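Local coordinates for protein pantothenate kinase (PDB 3TQC) that phosphorylates (R)-pantothenate with ATP to give (R)-4'-phosphopantothenate and ADP, the first step of coenzyme A biosynthesis, at residues 90-94 and 164-170; 124-130 and 197-203; 130-135 and 154-160; 172-178 and 190-196. Residues are numbered along the deposited sequence.

Contact 1 (90-94 and 164-170); sequences KVPYI and LNAIKSG
Lys168, Ile94 and Val91 bury the most surface where the lead-in to strand 93-99 meets the C-terminal end of helix 157-168. Residues 90-93 are extended; helical residues run into Gly170, whose positive phi (91°) and bonds back into the last turn, among them Gly170 N to Ile167 O at 3.1 Å, make a Schellman motif. The backbones come closest at Val91 and Gly170, CA to CA 5.2 Å. Val91 (chi1 m) points at this helix end, its CG1 3.5 Å from Lys168 O and 3.6 Å from Gly170 N. Pro92 lies beside Ile167, CG to CG2 3.6 Å. Ile94 (m, t) sends CD1 between Leu164 CD2 (4.2 Å) and Ile167 CG2 (4.1 Å), its CG1 4.0 Å from Lys168 CE. Lys168 CA-to-CB points away, but chi1 and chi2, both m, bend the chain back, so NZ donates to Pro92 O at 2.8 Å. This is helix-on-sheet packing of a P-loop kinase core at the dimer interface, where Lys320 of the second subunit packs on Val91 and hydrogen-bonds through NZ to Ser169 O. Because Lys168 NZ also salt-bridges Asp228, its buried charge is balanced while its methylenes join the apolar layer.

Contact 2 (124-130 and 197-203); sequences NVEVITT and PDIVILE
Strands 125-129 and 199-203 run side by side in the same direction, their axes 4.5 Å apart at closest and crossing at -22°. Val125 pairs with Ile199, and the register continues in step to Thr129 with Glu203. The parallel ladder joins Asn124 O, Glu126 N, Glu126 O, Ile128 N, Ile128 O and Thr130 N in turn to Ile199 N, Ile199 O, Ile201 N, Ile201 O, Glu203 N and Glu203 O, at 2.6 to 3.1 Å. At its start Asn124 N donates to Asp198 OD2 (3.1 Å), while Asp198 OD1 forms a salt bridge with Lys90. Strand 125-129 is the outermost strand at this end of the P-loop kinase's central sheet, and strand 199-203 separates it from strand 93-99. On the face towards helix 105-116, Val125 CG1 fits between Ile199 CG2 (3.9 Å) and Ile201 CD1 (4.0 Å), and Val127 CG2 lies 3.9 Å from Ile201 CB; Ser109 touches Val127 and Ile201, and Lys113 touches Val127. On the other face Ile128 (m, m) fills the hollow between Val200 and Leu202, with CG1 3.7 Å from Val200 CG1 and CG2 3.5 Å from Leu202 CD1 (Leu202 t, p); Val194 of strand 190-194 packs on Ile128 and Val200. Glu126 CG rests 3.7 Å from Pro197 CG. Glu203 (chi1 p) hydrogen-bonds through OE2 to Ser109 OG and touches Ser106 of the P-loop.

Contact 3 (130-135 and 154-160); sequences TDGFLY and SYDMPSL
The turn that leaves strand 125-129 meets the N-terminal end of helix 157-168 here, in the P-loop kinase domain. Residues 130-132 form a 3-10 turn, closed by Phe133 N to Thr130 O at 2.8 Å, after which Leu134 and Tyr135 are extended. A single backbone bridge pairs Leu134 with Tyr155 (CA-CA 4.2 Å). Asp156 N donates to Phe133 O at 2.6 Å. Tyr135 N donates to Ser154 O at 2.8 Å. Asp156 (chi1 t) is the N-cap, its OD1 accepting from Ser159 N at 3.1 Å. Phe133 (chi1 m, chi2 -92°) lies against the first helical turn: Leu160 CD1 sits over the ring face in a CH-pi contact, 3.8 Å from Phe133 CE2, and Ser159 OG is at the ring edge, 3.5 Å from Phe133 CD1. Leu134 (m, t) makes a second CH-pi contact, CD2 over the Tyr155 ring and 3.5 Å from Tyr155 CE1. The ring of Tyr135 spreads one face over Asp156 CA and the carbonyl carbon of Tyr155. Two short backbone bonds thus tie the turn to the residues that lead into the helix, while leucine methyls fill the faces of Phe133 and Tyr155 and Tyr135 lies over the backbone of 155-156.

Contact 4 (172-178 and 190-196); sequences RNVRIPV and QYEIVDQ
Strands 174-178 and 190-194 form an antiparallel ladder, their segment axes 4.3 Å apart at closest and at 139°. They belong to a three-stranded antiparallel sheet in which strand 190-194 is an edge and strand 174-180 is central. Val174-Val194 and Ile176-Glu192 are hydrogen-bonded pairs: Val174 N to Val194 O (2.8 Å), Val194 N to Val174 O (2.9 Å), Ile176 N to Glu192 O and Glu192 N to Ile176 O (both 2.8 Å). Arg175-Ile193 and Pro177-Tyr191 are non-hydrogen-bonded pairs, so the missing amide hydrogen of Pro177 costs this ladder no bond. At the far end Val178 N to Gln190 O (3.5 Å) is weak, and water 2 bridges these atoms, 2.8 Å from Val178 N and 2.6 Å from Gln190 O. One face carries Val174, Ile176, Glu192 and Val194: Ile176 (m, m) lays CG1 3.5 Å from Val194 CG2, the three apolar residues pack on helix 157-168, and Ile176 and Val194 also meet Ile128 of strand 125-129. On the other face Pro177 CB is 4.1 Å from Tyr191 CE1. Beyond the ladder Asn173, at positive phi (49°), donates N to Asp195 OD1 (3.1 Å). The same OD1 forms a salt bridge with Arg172 NH1 at 3.3 Å, weak as a hydrogen bond, while water 1 accepts from Asn173 ND2 (2.5 Å) and donates to Asp195 OD2 (2.9 Å).

Contact 2 lies closest to the nucleotide: the side chain of Glu203 is about 5 Å from ADP, against about 10 Å for Tyr155 in contact 3 and about 13 Å for Glu192 in contact 4. Contacts 1 and 2, centres 11 Å apart, meet through neighbouring strands 93-99 and 199-203, with Tyr93 O 2.9 Å from Val200 N, and through the salt bridge Lys90 NZ to Asp198 OD1 at 2.7 Å. Contacts 2 and 3 share Thr130. Ile128 of contact 2 reaches both Phe133 of contact 3 (CG2 to CE2 3.9 Å) and Ile176 of contact 4 (CD1 to CG1 3.4 Å). Helix 157-168 begins in contact 3 and ends in contact 1.

Contact 1 (90-94 and 164-170)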
# COMPACT_ATOMS: atom_id res chain seq x y z
N LYS B 90 -8.95 -18.93 2.87
CA LYS B 90 -8.14 -17.87 2.28
C LYS B 90 -8.85 -17.15 1.13
O LYS B 90 -9.77 -17.67 0.51
CB LYS B 90 -6.81 -18.43 1.77
CG LYS B 90 -6.93 -19.26 0.49
CD LYS B 90 -5.63 -20.02 0.21
CE LYS B 90 -5.73 -20.83 -1.09
NZ LYS B 90 -5.45 -19.99 -2.30
N VAL B 91 -8.38 -15.95 0.88
CA VAL B 91 -8.75 -15.19 -0.28
C VAL B 91 -7.52 -15.23 -1.21
O VAL B 91 -6.43 -15.63 -0.76
CB VAL B 91 -9.11 -13.74 0.09
CG1 VAL B 91 -10.42 -13.69 0.83
CG2 VAL B 91 -8.02 -13.12 0.92
N PRO B 92 -7.67 -14.81 -2.47
CA PRO B 92 -6.56 -14.92 -3.42
C PRO B 92 -5.44 -13.94 -3.14
O PRO B 92 -5.65 -12.86 -2.60
CB PRO B 92 -7.22 -14.61 -4.77
CG PRO B 92 -8.69 -14.81 -4.55
CD PRO B 92 -8.88 -14.31 -3.13
N TYR B 93 -4.24 -14.35 -3.49
CA TYR B 93 -3.10 -13.48 -3.51
C TYR B 93 -3.17 -12.71 -4.82
O TYR B 93 -3.33 -13.33 -5.86
CB TYR B 93 -1.83 -14.32 -3.44
CG TYR B 93 -0.61 -13.50 -3.14
CD1 TYR B 93 -0.19 -13.33 -1.84
CD2 TYR B 93 0.13 -12.91 -4.16
CE1 TYR B 93 0.92 -12.58 -1.56
CE2 TYR B 93 1.22 -12.15 -3.89
CZ TYR B 93 1.63 -12.00 -2.58
OH TYR B 93 2.74 -11.25 -2.31
N ILE B 94 -3.09 -11.39 -4.78
CA ILE B 94 -3.23 -10.58 -5.98
C ILE B 94 -1.94 -9.86 -6.30
O ILE B 94 -1.43 -9.12 -5.47
CB ILE B 94 -4.35 -9.55 -5.86
CG1 ILE B 94 -5.68 -10.23 -5.51
CG2 ILE B 94 -4.48 -8.79 -7.16
CD1 ILE B 94 -6.90 -9.37 -5.82
N LEU B 164 -12.36 -5.81 -6.88
CA LEU B 164 -11.24 -6.20 -6.04
C LEU B 164 -11.72 -6.46 -4.61
O LEU B 164 -11.34 -7.44 -3.99
CB LEU B 164 -10.15 -5.14 -6.09
CG LEU B 164 -9.59 -5.02 -7.51
CD1 LEU B 164 -8.65 -3.83 -7.65
CD2 LEU B 164 -8.88 -6.31 -7.87
N ASN B 165 -12.56 -5.58 -4.10
CA ASN B 165 -13.12 -5.77 -2.77
C ASN B 165 -13.81 -7.11 -2.68
O ASN B 165 -13.63 -7.84 -1.73
CB ASN B 165 -14.11 -4.65 -2.44
CG ASN B 165 -14.67 -4.76 -1.05
OD1 ASN B 165 -13.93 -4.68 -0.07
ND2 ASN B 165 -15.98 -4.95 -0.94
N ALA B 166 -14.62 -7.43 -3.68
CA ALA B 166 -15.35 -8.68 -3.68
C ALA B 166 -14.38 -9.87 -3.67
O ALA B 166 -14.58 -10.85 -2.95
CB ALA B 166 -16.27 -8.75 -4.85
N ILE B 167 -13.31 -9.78 -4.45
CA ILE B 167 -12.36 -10.88 -4.52
C ILE B 167 -11.68 -11.05 -3.16
O ILE B 167 -11.56 -12.16 -2.66
CB ILE B 167 -11.35 -10.69 -5.65
CG1 ILE B 167 -12.07 -10.82 -7.00
CG2 ILE B 167 -10.23 -11.73 -5.58
CD1 ILE B 167 -11.24 -10.44 -8.19
N LYS B 168 -11.31 -9.94 -2.54
CA LYS B 168 -10.59 -9.95 -1.28
C LYS B 168 -11.52 -10.15 -0.11
O LYS B 168 -11.07 -10.22 1.03
CB LYS B 168 -9.79 -8.65 -1.12
CG LYS B 168 -8.45 -8.68 -1.87
CD LYS B 168 -7.53 -9.77 -1.33
CE LYS B 168 -6.08 -9.48 -1.65
NZ LYS B 168 -5.19 -10.53 -1.11
N SER B 169 -12.82 -10.25 -0.40
CA SER B 169 -13.81 -10.63 0.58
C SER B 169 -14.14 -12.12 0.51
O SER B 169 -14.86 -12.63 1.34
CB SER B 169 -15.06 -9.81 0.38
OG SER B 169 -14.79 -8.45 0.50
N GLY B 170 -13.61 -12.83 -0.48
CA GLY B 170 -13.85 -14.27 -0.61
C GLY B 170 -15.04 -14.61 -1.47
O GLY B 170 -15.42 -15.79 -1.56

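Contact 2 (124-130 and 197-203)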
# COMPACT_ATOMS: atom_id res chain seq x y z
N ASN B 124 -4.36 -22.34 -9.61
CA ASN B 124 -5.46 -21.56 -10.17
C ASN B 124 -5.09 -20.10 -10.23
O ASN B 124 -5.03 -19.41 -9.21
CB ASN B 124 -6.74 -21.77 -9.36
CG ASN B 124 -7.25 -23.18 -9.49
OD1 ASN B 124 -7.15 -23.79 -10.55
ND2 ASN B 124 -7.80 -23.72 -8.40
N VAL B 125 -4.80 -19.64 -11.44
CA VAL B 125 -4.29 -18.29 -11.62
C VAL B 125 -5.11 -17.55 -12.64
O VAL B 125 -5.32 -18.06 -13.74
CB VAL B 125 -2.81 -18.32 -12.03
CG1 VAL B 125 -2.21 -16.90 -11.99
CG2 VAL B 125 -2.05 -19.25 -11.09
N GLU B 126 -5.57 -16.36 -12.28
CA GLU B 126 -6.41 -15.55 -13.17
C GLU B 126 -5.82 -14.19 -13.44
O GLU B 126 -5.14 -13.63 -12.59
CB GLU B 126 -7.80 -15.34 -12.58
CG GLU B 126 -8.54 -16.62 -12.37
CD GLU B 126 -9.05 -17.24 -13.65
OE1 GLU B 126 -8.60 -16.90 -14.77
OE2 GLU B 126 -9.92 -18.12 -13.54
N VAL B 127 -6.11 -13.67 -14.62
CA VAL B 127 -5.65 -12.35 -14.98
C VAL B 127 -6.85 -11.43 -15.13
O VAL B 127 -7.83 -11.77 -15.81
CB VAL B 127 -4.84 -12.39 -16.28
CG1 VAL B 127 -4.59 -10.97 -16.82
CG2 VAL B 127 -3.53 -13.12 -16.03
N ILE B 128 -6.78 -10.28 -14.44
CA ILE B 128 -7.75 -9.21 -14.60
C ILE B 128 -7.06 -8.04 -15.26
O ILE B 128 -6.09 -7.53 -14.72
CB ILE B 128 -8.29 -8.66 -13.25
CG1 ILE B 128 -8.98 -9.74 -12.45
CG2 ILE B 128 -9.26 -7.51 -13.50
CD1 ILE B 128 -9.90 -10.51 -13.27
N THR B 129 -7.55 -7.62 -16.42
CA THR B 129 -7.04 -6.41 -17.04
C THR B 129 -7.94 -5.28 -16.61
O THR B 129 -9.16 -5.40 -16.61
CB THR B 129 -6.94 -6.48 -18.61
OG1 THR B 129 -6.53 -5.20 -19.11
CG2 THR B 129 -8.24 -6.86 -19.25
N THR B 130 -7.32 -4.19 -16.24
CA THR B 130 -8.04 -3.01 -15.81
C THR B 130 -8.80 -2.33 -16.98
O THR B 130 -9.75 -1.59 -16.74
CB THR B 130 -7.05 -2.07 -15.08
OG1 THR B 130 -7.10 -2.34 -13.66
CG2 THR B 130 -7.37 -0.68 -15.33
N PRO B 197 -9.60 -17.89 -7.29
CA PRO B 197 -8.40 -18.61 -7.67
C PRO B 197 -7.36 -18.41 -6.58
O PRO B 197 -7.61 -17.70 -5.60
CB PRO B 197 -7.96 -17.90 -8.93
CG PRO B 197 -8.39 -16.48 -8.69
CD PRO B 197 -9.68 -16.57 -7.95
N ASP B 198 -6.20 -19.03 -6.73
CA ASP B 198 -5.17 -18.87 -5.74
C ASP B 198 -4.47 -17.54 -5.95
O ASP B 198 -4.01 -16.91 -5.00
CB ASP B 198 -4.18 -20.02 -5.86
CG ASP B 198 -4.84 -21.34 -5.62
OD1 ASP B 198 -5.28 -21.55 -4.46
OD2 ASP B 198 -4.94 -22.14 -6.59
N ILE B 199 -4.39 -17.13 -7.21
CA ILE B 199 -3.69 -15.91 -7.59
C ILE B 199 -4.50 -15.15 -8.62
O ILE B 199 -5.07 -15.75 -9.55
CB ILE B 199 -2.30 -16.22 -8.17
CG1 ILE B 199 -1.43 -16.94 -7.12
CG2 ILE B 199 -1.65 -14.95 -8.70
CD1 ILE B 199 -0.08 -17.48 -7.69
N VAL B 200 -4.58 -13.84 -8.43
CA VAL B 200 -5.13 -12.96 -9.43
C VAL B 200 -4.00 -12.07 -9.87
O VAL B 200 -3.33 -11.45 -9.04
CB VAL B 200 -6.27 -12.09 -8.87
CG1 VAL B 200 -6.72 -11.07 -9.91
CG2 VAL B 200 -7.43 -12.99 -8.40
N ILE B 201 -3.74 -12.01 -11.17
CA ILE B 201 -2.77 -11.07 -11.69
C ILE B 201 -3.60 -9.91 -12.19
O ILE B 201 -4.41 -10.07 -13.09
CB ILE B 201 -1.91 -11.68 -12.82
CG1 ILE B 201 -0.99 -12.77 -12.26
CG2 ILE B 201 -1.08 -10.59 -13.51
CD1 ILE B 201 -0.37 -13.65 -13.32
N LEU B 202 -3.39 -8.74 -11.60
CA LEU B 202 -4.15 -7.55 -11.96
C LEU B 202 -3.28 -6.63 -12.80
O LEU B 202 -2.33 -6.05 -12.29
CB LEU B 202 -4.62 -6.84 -10.69
CG LEU B 202 -5.45 -5.57 -10.88
CD1 LEU B 202 -6.74 -5.88 -11.64
CD2 LEU B 202 -5.74 -4.91 -9.53
N GLU B 203 -3.56 -6.54 -14.09
CA GLU B 203 -2.77 -5.67 -14.96
C GLU B 203 -3.57 -4.46 -15.39
O GLU B 203 -4.77 -4.56 -15.65
CB GLU B 203 -2.24 -6.41 -16.19
CG GLU B 203 -3.29 -7.18 -16.93
CD GLU B 203 -3.16 -7.10 -18.44
OE1 GLU B 203 -3.15 -5.98 -18.99
OE2 GLU B 203 -3.15 -8.18 -19.08

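Contact 3 (130-135 and 154-160)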
# COMPACT_ATOMS: atom_id res chain seq x y z
N THR B 130 -7.32 -4.19 -16.24
CA THR B 130 -8.04 -3.01 -15.81
C THR B 130 -8.80 -2.33 -16.98
O THR B 130 -9.75 -1.59 -16.74
CB THR B 130 -7.05 -2.07 -15.08
OG1 THR B 130 -7.10 -2.34 -13.66
CG2 THR B 130 -7.37 -0.68 -15.33
N ASP B 131 -8.39 -2.61 -18.22
CA ASP B 131 -9.05 -2.12 -19.43
C ASP B 131 -10.56 -2.32 -19.37
O ASP B 131 -11.34 -1.49 -19.84
CB ASP B 131 -8.57 -2.87 -20.69
CG ASP B 131 -7.06 -2.78 -20.91
OD1 ASP B 131 -6.43 -1.84 -20.39
OD2 ASP B 131 -6.51 -3.68 -21.61
N GLY B 132 -10.95 -3.47 -18.82
CA GLY B 132 -12.33 -3.81 -18.71
C GLY B 132 -13.15 -2.84 -17.89
O GLY B 132 -14.37 -2.83 -18.00
N PHE B 133 -12.49 -2.02 -17.08
CA PHE B 133 -13.17 -1.04 -16.25
C PHE B 133 -13.11 0.36 -16.84
O PHE B 133 -13.48 1.32 -16.18
CB PHE B 133 -12.61 -1.10 -14.84
CG PHE B 133 -12.78 -2.44 -14.19
CD1 PHE B 133 -13.90 -2.72 -13.41
CD2 PHE B 133 -11.83 -3.45 -14.40
CE1 PHE B 133 -14.06 -3.97 -12.81
CE2 PHE B 133 -12.00 -4.71 -13.82
CZ PHE B 133 -13.12 -4.96 -13.02
N LEU B 134 -12.67 0.48 -18.09
CA LEU B 134 -12.81 1.72 -18.83
C LEU B 134 -14.29 1.99 -19.04
O LEU B 134 -15.07 1.05 -19.18
CB LEU B 134 -12.13 1.63 -20.20
CG LEU B 134 -10.60 1.66 -20.17
CD1 LEU B 134 -10.03 1.26 -21.54
CD2 LEU B 134 -10.11 3.05 -19.75
N TYR B 135 -14.66 3.27 -19.05
CA TYR B 135 -16.00 3.66 -19.48
C TYR B 135 -16.12 3.37 -20.97
O TYR B 135 -15.14 3.44 -21.71
CB TYR B 135 -16.26 5.16 -19.22
CG TYR B 135 -16.38 5.57 -17.75
CD1 TYR B 135 -17.36 5.03 -16.92
CD2 TYR B 135 -15.52 6.53 -17.21
CE1 TYR B 135 -17.47 5.41 -15.59
CE2 TYR B 135 -15.63 6.92 -15.87
CZ TYR B 135 -16.60 6.36 -15.07
OH TYR B 135 -16.71 6.77 -13.75
N SER B 154 -11.04 8.12 -17.14
CA SER B 154 -11.64 7.27 -18.14
C SER B 154 -12.11 5.92 -17.57
O SER B 154 -12.83 5.20 -18.25
CB SER B 154 -10.66 7.02 -19.29
OG SER B 154 -9.54 6.27 -18.88
N TYR B 155 -11.70 5.60 -16.34
CA TYR B 155 -12.06 4.34 -15.69
C TYR B 155 -13.23 4.47 -14.73
O TYR B 155 -13.35 5.47 -14.02
CB TYR B 155 -10.90 3.77 -14.87
CG TYR B 155 -9.70 3.39 -15.69
CD1 TYR B 155 -9.57 2.10 -16.22
CD2 TYR B 155 -8.73 4.32 -15.97
CE1 TYR B 155 -8.47 1.76 -16.98
CE2 TYR B 155 -7.64 3.99 -16.72
CZ TYR B 155 -7.50 2.73 -17.22
OH TYR B 155 -6.40 2.46 -17.97
N ASP B 156 -14.04 3.42 -14.69
CA ASP B 156 -15.06 3.26 -13.69
C ASP B 156 -14.40 2.74 -12.40
O ASP B 156 -14.35 1.54 -12.14
CB ASP B 156 -16.12 2.28 -14.21
CG ASP B 156 -17.32 2.17 -13.30
OD1 ASP B 156 -17.21 2.56 -12.13
OD2 ASP B 156 -18.38 1.69 -13.77
N MET B 157 -13.89 3.65 -11.58
CA MET B 157 -13.14 3.24 -10.39
C MET B 157 -14.01 2.55 -9.35
O MET B 157 -13.59 1.58 -8.77
CB MET B 157 -12.39 4.43 -9.77
CG MET B 157 -11.26 4.04 -8.79
SD MET B 157 -9.96 3.00 -9.49
CE MET B 157 -9.98 3.62 -11.17
N PRO B 158 -15.22 3.06 -9.12
CA PRO B 158 -16.02 2.34 -8.13
C PRO B 158 -16.25 0.87 -8.53
O PRO B 158 -16.28 -0.00 -7.68
CB PRO B 158 -17.35 3.11 -8.10
CG PRO B 158 -17.03 4.47 -8.65
CD PRO B 158 -15.87 4.30 -9.58
N SER B 159 -16.38 0.62 -9.83
CA SER B 159 -16.57 -0.74 -10.32
C SER B 159 -15.31 -1.60 -10.13
O SER B 159 -15.39 -2.77 -9.74
CB SER B 159 -17.01 -0.72 -11.78
OG SER B 159 -17.12 -2.03 -12.25
N LEU B 160 -14.15 -1.03 -10.40
CA LEU B 160 -12.92 -1.77 -10.20
C LEU B 160 -12.74 -2.08 -8.71
O LEU B 160 -12.39 -3.19 -8.36
CB LEU B 160 -11.72 -1.00 -10.74
CG LEU B 160 -10.31 -1.55 -10.50
CD1 LEU B 160 -10.18 -2.99 -10.95
CD2 LEU B 160 -9.32 -0.67 -11.26

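Contact 4 (172-178 and 190-196)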
# COMPACT_ATOMS: atom_id res chain seq x y z
N ARG B 172 -17.55 -15.54 -4.40
CA ARG B 172 -17.48 -16.48 -5.50
C ARG B 172 -17.93 -15.82 -6.80
O ARG B 172 -18.71 -14.87 -6.80
CB ARG B 172 -18.35 -17.70 -5.17
CG ARG B 172 -17.74 -18.61 -4.08
CD ARG B 172 -16.70 -19.51 -4.72
NE ARG B 172 -15.88 -20.26 -3.78
CZ ARG B 172 -14.84 -21.02 -4.12
NH1 ARG B 172 -14.48 -21.15 -5.40
NH2 ARG B 172 -14.15 -21.65 -3.18
N ASN B 173 -17.41 -16.35 -7.90
CA ASN B 173 -17.91 -16.02 -9.24
C ASN B 173 -18.06 -14.52 -9.49
O ASN B 173 -19.13 -14.04 -9.79
CB ASN B 173 -19.24 -16.74 -9.50
CG ASN B 173 -19.10 -18.25 -9.47
OD1 ASN B 173 -20.03 -18.96 -9.08
ND2 ASN B 173 -17.94 -18.75 -9.89
N VAL B 174 -16.96 -13.79 -9.37
CA VAL B 174 -17.00 -12.35 -9.60
C VAL B 174 -16.89 -12.10 -11.09
O VAL B 174 -16.05 -12.69 -11.79
CB VAL B 174 -15.90 -11.64 -8.84
CG1 VAL B 174 -15.91 -10.13 -9.16
CG2 VAL B 174 -16.09 -11.90 -7.36
N ARG B 175 -17.78 -11.24 -11.57
CA ARG B 175 -17.89 -10.95 -12.99
C ARG B 175 -16.97 -9.79 -13.37
O ARG B 175 -17.00 -8.75 -12.75
CB ARG B 175 -19.35 -10.69 -13.32
CG ARG B 175 -20.18 -11.97 -13.18
CD ARG B 175 -21.66 -11.72 -12.96
NE ARG B 175 -22.48 -12.88 -13.33
CZ ARG B 175 -22.49 -14.05 -12.69
NH1 ARG B 175 -21.73 -14.28 -11.61
NH2 ARG B 175 -23.29 -15.02 -13.13
N ILE B 176 -16.13 -10.00 -14.37
CA ILE B 176 -15.16 -8.99 -14.78
C ILE B 176 -15.57 -8.52 -16.16
O ILE B 176 -15.68 -9.33 -17.05
CB ILE B 176 -13.74 -9.55 -14.88
CG1 ILE B 176 -13.32 -10.24 -13.56
CG2 ILE B 176 -12.76 -8.44 -15.32
CD1 ILE B 176 -13.28 -9.32 -12.35
N PRO B 177 -15.78 -7.20 -16.34
CA PRO B 177 -16.15 -6.69 -17.65
C PRO B 177 -15.00 -6.82 -18.64
O PRO B 177 -13.85 -6.93 -18.24
CB PRO B 177 -16.54 -5.23 -17.37
CG PRO B 177 -15.83 -4.88 -16.17
CD PRO B 177 -15.74 -6.12 -15.34
N VAL B 178 -15.33 -6.87 -19.92
CA VAL B 178 -14.38 -7.21 -20.97
C VAL B 178 -14.23 -6.05 -21.95
O VAL B 178 -15.22 -5.49 -22.39
CB VAL B 178 -14.84 -8.47 -21.72
CG1 VAL B 178 -13.94 -8.76 -22.94
CG2 VAL B 178 -14.88 -9.68 -20.76
N GLN B 190 -20.70 -8.91 -21.70
CA GLN B 190 -19.66 -9.92 -21.73
C GLN B 190 -18.80 -9.82 -20.48
O GLN B 190 -18.25 -8.76 -20.20
CB GLN B 190 -18.81 -9.74 -22.98
CG GLN B 190 -17.76 -10.80 -23.14
CD GLN B 190 -17.55 -11.19 -24.59
OE1 GLN B 190 -18.51 -11.41 -25.35
NE2 GLN B 190 -16.27 -11.31 -24.98
N TYR B 191 -18.72 -10.91 -19.73
CA TYR B 191 -17.95 -10.95 -18.48
C TYR B 191 -17.09 -12.21 -18.38
O TYR B 191 -17.51 -13.28 -18.78
CB TYR B 191 -18.87 -10.87 -17.28
CG TYR B 191 -19.76 -9.65 -17.25
CD1 TYR B 191 -19.28 -8.43 -16.79
CD2 TYR B 191 -21.07 -9.71 -17.71
CE1 TYR B 191 -20.08 -7.30 -16.77
CE2 TYR B 191 -21.88 -8.58 -17.69
CZ TYR B 191 -21.37 -7.37 -17.22
OH TYR B 191 -22.16 -6.25 -17.19
N GLU B 192 -15.89 -12.05 -17.85
CA GLU B 192 -15.05 -13.17 -17.46
C GLU B 192 -15.38 -13.47 -16.00
O GLU B 192 -15.89 -12.61 -15.28
CB GLU B 192 -13.58 -12.81 -17.61
CG GLU B 192 -13.18 -12.61 -19.06
CD GLU B 192 -11.73 -12.20 -19.23
OE1 GLU B 192 -11.05 -11.94 -18.20
OE2 GLU B 192 -11.27 -12.15 -20.39
N ILE B 193 -15.11 -14.69 -15.57
CA ILE B 193 -15.43 -15.09 -14.21
C ILE B 193 -14.15 -15.40 -13.45
O ILE B 193 -13.36 -16.22 -13.88
CB ILE B 193 -16.38 -16.28 -14.19
CG1 ILE B 193 -17.74 -15.85 -14.75
CG2 ILE B 193 -16.50 -16.82 -12.78
CD1 ILE B 193 -18.52 -16.96 -15.35
N VAL B 194 -13.95 -14.68 -12.35
CA VAL B 194 -12.89 -14.91 -11.41
C VAL B 194 -13.55 -15.56 -10.19
O VAL B 194 -14.43 -14.98 -9.56
CB VAL B 194 -12.19 -13.57 -11.03
CG1 VAL B 194 -11.18 -13.78 -9.92
CG2 VAL B 194 -11.52 -12.93 -12.26
N ASP B 195 -13.13 -16.79 -9.88
CA ASP B 195 -13.80 -17.59 -8.86
C ASP B 195 -12.85 -18.10 -7.77
O ASP B 195 -12.54 -19.30 -7.71
CB ASP B 195 -14.53 -18.76 -9.51
CG ASP B 195 -15.32 -19.58 -8.50
OD1 ASP B 195 -15.79 -18.98 -7.50
OD2 ASP B 195 -15.48 -20.81 -8.71
N GLN B 196 -12.46 -17.20 -6.89
CA GLN B 196 -11.50 -17.47 -5.81
C GLN B 196 -10.32 -18.33 -6.25
O GLN B 196 -10.05 -19.36 -5.65
CB GLN B 196 -12.20 -18.04 -4.58
CG GLN B 196 -13.13 -17.04 -3.94
CD GLN B 196 -12.39 -15.85 -3.35
OE1 GLN B 196 -12.70 -14.69 -3.65
NE2 GLN B 196 -11.43 -16.13 -2.48
O HOH W 1 -17.38 -20.99 -10.88
O HOH W 2 -18.04 -6.19 -20.44